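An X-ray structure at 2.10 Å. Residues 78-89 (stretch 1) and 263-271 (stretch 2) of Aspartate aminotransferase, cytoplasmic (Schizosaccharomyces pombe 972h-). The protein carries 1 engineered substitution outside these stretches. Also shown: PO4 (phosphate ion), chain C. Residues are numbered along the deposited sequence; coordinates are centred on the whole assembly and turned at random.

Stretch 1 78-89: RFTKAAAEVLFR
Stretch 2 263-271: RTGCMHYVA

Helix 78-87 of the cytoplasmic aspartate aminotransferase, which begins earlier in the chain, packs across strand 264-270 of the same chain, their N-to-C directions 71° apart (signed crossing angle -71°) and their axes 9.1 Å apart at closest approach. The register is set by Thr-80 CA to Cys-266 CA, 6.8 Å, and Ala-84 CA to His-268 CA, 7.5 Å. No hydrogen bond joins the two stretches; the 377 Å² buried, both sides summed, comes from van der Waals packing. Alternation along the extended strand turns Cys-266, His-268 and Val-270 toward the helix, while Met-267 and Tyr-269 stay out of reach.

His-268 (phi/psi -128/135, chi1 -50°, m; chi2 -91°) gives up the most surface. Its ring reaches residues from Thr-80 to Leu-87 on the helix: CE1 sits 3.6 Å from Ala-84 N and 3.7 Å from Ala-84 CB, and CD2 sits 3.6 Å from Leu-87 CD1 (Leu-87 chi1 m, chi2 t). Thr-80 O, 4.2 Å from His-268 CE1, lies at the ring edge, near its plane. Ala-83 and Ala-84, with only methyl side chains, line this approach. Both ring nitrogens are hydrogen-bonded elsewhere in the structure.

The CA-to-CB bond of Phe-79 (chi1 167°, t; chi2 75°) points toward the strand, and its ring meets Thr-264, Gly-265 and Cys-266. Its CE2 lies 3.4 Å from Gly-265 O, which meets the ring at its edge, near its plane; CE1 is 3.7 Å from Thr-264 CG2. Gly-265 is extended, at -155/178.

Cys-266 (-154/137, chi1 -159°, t) fits between these two rings along the strand. Its CB is 4.2 Å from Phe-79 CE2 and 4.3 Å from Ala-83 CB, and its SG is 4.2 Å from Thr-80 CG2.

Backbone hydrogen bonds in the helix include Ala-83 N to Phe-79 O, 2.7 Å, and Ala-84 N to Thr-80 O, 3.2 Å. Phe-88 (-122/41, chi1 m, chi2 -64°) leaves helical geometry, yet its CZ reaches Val-270 CG2 (chi1 t) at 3.8 Å.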

# COMPACT_ATOMS: atom_id res chain seq x y z
N ARG A 78 2.89 -4.92 -17.73
CA ARG A 78 3.31 -6.28 -18.01
C ARG A 78 3.19 -7.18 -16.79
O ARG A 78 3.19 -8.40 -16.93
CB ARG A 78 4.75 -6.31 -18.55
CG ARG A 78 5.73 -5.48 -17.76
CD ARG A 78 6.86 -4.98 -18.68
NE ARG A 78 7.78 -4.10 -17.96
CZ ARG A 78 8.68 -4.54 -17.09
NH1 ARG A 78 8.77 -5.85 -16.86
NH2 ARG A 78 9.48 -3.68 -16.46
N PHE A 79 3.10 -6.59 -15.59
CA PHE A 79 2.75 -7.40 -14.42
C PHE A 79 1.26 -7.72 -14.39
O PHE A 79 0.88 -8.89 -14.25
CB PHE A 79 3.16 -6.70 -13.12
CG PHE A 79 2.55 -7.34 -11.89
CD1 PHE A 79 3.05 -8.55 -11.40
CD2 PHE A 79 1.47 -6.75 -11.23
CE1 PHE A 79 2.49 -9.14 -10.27
CE2 PHE A 79 0.91 -7.34 -10.09
CZ PHE A 79 1.41 -8.53 -9.62
N THR A 80 0.39 -6.70 -14.48
CA THR A 80 -1.04 -6.99 -14.33
C THR A 80 -1.51 -7.94 -15.43
O THR A 80 -2.34 -8.82 -15.17
CB THR A 80 -1.88 -5.71 -14.34
OG1 THR A 80 -1.70 -5.02 -15.58
CG2 THR A 80 -1.52 -4.78 -13.16
N LYS A 81 -0.98 -7.79 -16.65
CA LYS A 81 -1.40 -8.71 -17.70
C LYS A 81 -0.91 -10.13 -17.42
O LYS A 81 -1.68 -11.09 -17.53
CB LYS A 81 -0.89 -8.23 -19.07
CG LYS A 81 -1.42 -9.07 -20.25
CD LYS A 81 -0.81 -8.62 -21.57
CE LYS A 81 -1.30 -9.46 -22.74
NZ LYS A 81 -0.49 -9.20 -23.97
N ALA A 82 0.36 -10.28 -17.04
CA ALA A 82 0.91 -11.61 -16.76
C ALA A 82 0.26 -12.25 -15.54
O ALA A 82 0.08 -13.48 -15.50
CB ALA A 82 2.43 -11.51 -16.55
N ALA A 83 -0.08 -11.45 -14.52
CA ALA A 83 -0.72 -12.00 -13.33
C ALA A 83 -2.07 -12.61 -13.67
O ALA A 83 -2.44 -13.68 -13.14
CB ALA A 83 -0.89 -10.91 -12.28
N ALA A 84 -2.84 -11.95 -14.55
CA ALA A 84 -4.10 -12.50 -15.01
C ALA A 84 -3.89 -13.75 -15.87
O ALA A 84 -4.65 -14.72 -15.77
CB ALA A 84 -4.87 -11.44 -15.80
N GLU A 85 -2.88 -13.73 -16.74
CA GLU A 85 -2.66 -14.87 -17.62
C GLU A 85 -2.35 -16.14 -16.82
O GLU A 85 -2.85 -17.22 -17.16
CB GLU A 85 -1.52 -14.57 -18.61
CG GLU A 85 -1.93 -13.54 -19.66
CD GLU A 85 -0.80 -13.12 -20.60
OE1 GLU A 85 -1.09 -12.85 -21.79
OE2 GLU A 85 0.37 -13.05 -20.15
N VAL A 86 -1.56 -16.03 -15.75
CA VAL A 86 -1.19 -17.25 -15.03
C VAL A 86 -2.39 -17.82 -14.27
O VAL A 86 -2.46 -19.04 -14.04
CB VAL A 86 0.03 -17.00 -14.11
CG1 VAL A 86 -0.34 -16.14 -12.91
CG2 VAL A 86 0.65 -18.35 -13.65
N LEU A 87 -3.37 -16.98 -13.90
CA LEU A 87 -4.61 -17.46 -13.28
C LEU A 87 -5.48 -18.22 -14.26
O LEU A 87 -6.18 -19.16 -13.88
CB LEU A 87 -5.43 -16.29 -12.73
CG LEU A 87 -4.92 -15.54 -11.50
CD1 LEU A 87 -5.85 -14.38 -11.17
CD2 LEU A 87 -4.78 -16.51 -10.32
N PHE A 88 -5.50 -17.78 -15.52
CA PHE A 88 -6.48 -18.21 -16.51
C PHE A 88 -5.80 -18.84 -17.72
O PHE A 88 -6.21 -18.63 -18.87
CB PHE A 88 -7.36 -17.04 -16.95
CG PHE A 88 -8.23 -16.48 -15.83
CD1 PHE A 88 -9.23 -17.26 -15.25
CD2 PHE A 88 -8.06 -15.18 -15.38
CE1 PHE A 88 -10.04 -16.76 -14.23
CE2 PHE A 88 -8.86 -14.67 -14.36
CZ PHE A 88 -9.85 -15.47 -13.78
N ARG A 89 -4.76 -19.65 -17.49
CA ARG A 89 -4.12 -20.32 -18.63
C ARG A 89 -5.09 -21.14 -19.47
O ARG A 89 -4.98 -21.08 -20.71
CB ARG A 89 -2.92 -21.16 -18.14
CG ARG A 89 -1.88 -20.34 -17.32
CD ARG A 89 -0.43 -20.77 -17.57
NE ARG A 89 -0.11 -22.06 -16.95
CZ ARG A 89 0.98 -22.78 -17.21
NH1 ARG A 89 1.88 -22.36 -18.09
NH2 ARG A 89 1.16 -23.94 -16.58
N ARG A 263 5.00 -6.83 -1.03
CA ARG A 263 3.58 -6.51 -1.21
C ARG A 263 3.18 -6.54 -2.69
O ARG A 263 2.75 -5.54 -3.27
CB ARG A 263 3.23 -5.16 -0.58
CG ARG A 263 3.81 -4.92 0.81
CD ARG A 263 3.48 -6.03 1.78
NE ARG A 263 2.04 -6.14 2.08
CZ ARG A 263 1.40 -7.31 2.18
NH1 ARG A 263 0.12 -7.34 2.47
NH2 ARG A 263 2.05 -8.45 1.97
N THR A 264 3.28 -7.72 -3.30
CA THR A 264 2.98 -7.90 -4.72
C THR A 264 1.70 -8.73 -4.87
O THR A 264 1.66 -9.92 -4.53
CB THR A 264 4.15 -8.56 -5.44
OG1 THR A 264 5.34 -7.80 -5.20
CG2 THR A 264 3.90 -8.63 -6.94
N GLY A 265 0.65 -8.09 -5.39
CA GLY A 265 -0.64 -8.73 -5.58
C GLY A 265 -1.40 -8.05 -6.68
O GLY A 265 -0.95 -7.06 -7.27
N CYS A 266 -2.58 -8.59 -6.97
CA CYS A 266 -3.41 -8.04 -8.03
C CYS A 266 -4.87 -8.35 -7.75
O CYS A 266 -5.20 -9.47 -7.34
CB CYS A 266 -3.00 -8.61 -9.39
SG CYS A 266 -3.51 -7.57 -10.78
N MET A 267 -5.75 -7.36 -7.95
CA MET A 267 -7.19 -7.60 -7.92
C MET A 267 -7.70 -7.67 -9.35
O MET A 267 -7.27 -6.88 -10.20
CB MET A 267 -7.94 -6.50 -7.15
CG MET A 267 -9.39 -6.86 -6.78
SD MET A 267 -10.66 -5.67 -7.35
CE MET A 267 -10.76 -6.04 -9.09
N HIS A 268 -8.59 -8.62 -9.62
CA HIS A 268 -9.16 -8.78 -10.96
C HIS A 268 -10.67 -8.80 -10.88
O HIS A 268 -11.24 -9.47 -10.01
CB HIS A 268 -8.69 -10.07 -11.65
CG HIS A 268 -7.21 -10.28 -11.63
ND1 HIS A 268 -6.38 -9.84 -12.63
CD2 HIS A 268 -6.41 -10.90 -10.72
CE1 HIS A 268 -5.13 -10.16 -12.35
NE2 HIS A 268 -5.12 -10.81 -11.20
N TYR A 269 -11.31 -8.07 -11.79
CA TYR A 269 -12.74 -8.22 -12.08
C TYR A 269 -12.86 -8.83 -13.46
O TYR A 269 -12.33 -8.28 -14.44
CB TYR A 269 -13.47 -6.88 -12.00
CG TYR A 269 -14.89 -6.90 -12.54
CD1 TYR A 269 -15.90 -7.57 -11.86
CD2 TYR A 269 -15.21 -6.25 -13.72
CE1 TYR A 269 -17.21 -7.59 -12.36
CE2 TYR A 269 -16.50 -6.26 -14.23
CZ TYR A 269 -17.50 -6.93 -13.54
OH TYR A 269 -18.79 -6.94 -14.04
N VAL A 270 -13.53 -9.97 -13.54
CA VAL A 270 -13.69 -10.72 -14.78
C VAL A 270 -15.05 -10.34 -15.34
O VAL A 270 -16.08 -10.91 -14.94
CB VAL A 270 -13.56 -12.23 -14.56
CG1 VAL A 270 -13.68 -12.96 -15.91
CG2 VAL A 270 -12.25 -12.57 -13.85
N ALA A 271 -15.07 -9.39 -16.27
CA ALA A 271 -16.30 -8.85 -16.80
C ALA A 271 -16.91 -9.77 -17.86
O ALA A 271 -16.23 -10.63 -18.43
CB ALA A 271 -16.06 -7.46 -17.41
P PO4 C . -0.86 -10.83 1.68
O1 PO4 C . -1.56 -9.53 2.01
O2 PO4 C . -0.67 -11.00 0.19
O3 PO4 C . 0.48 -10.82 2.39
O4 PO4 C . -1.64 -12.02 2.17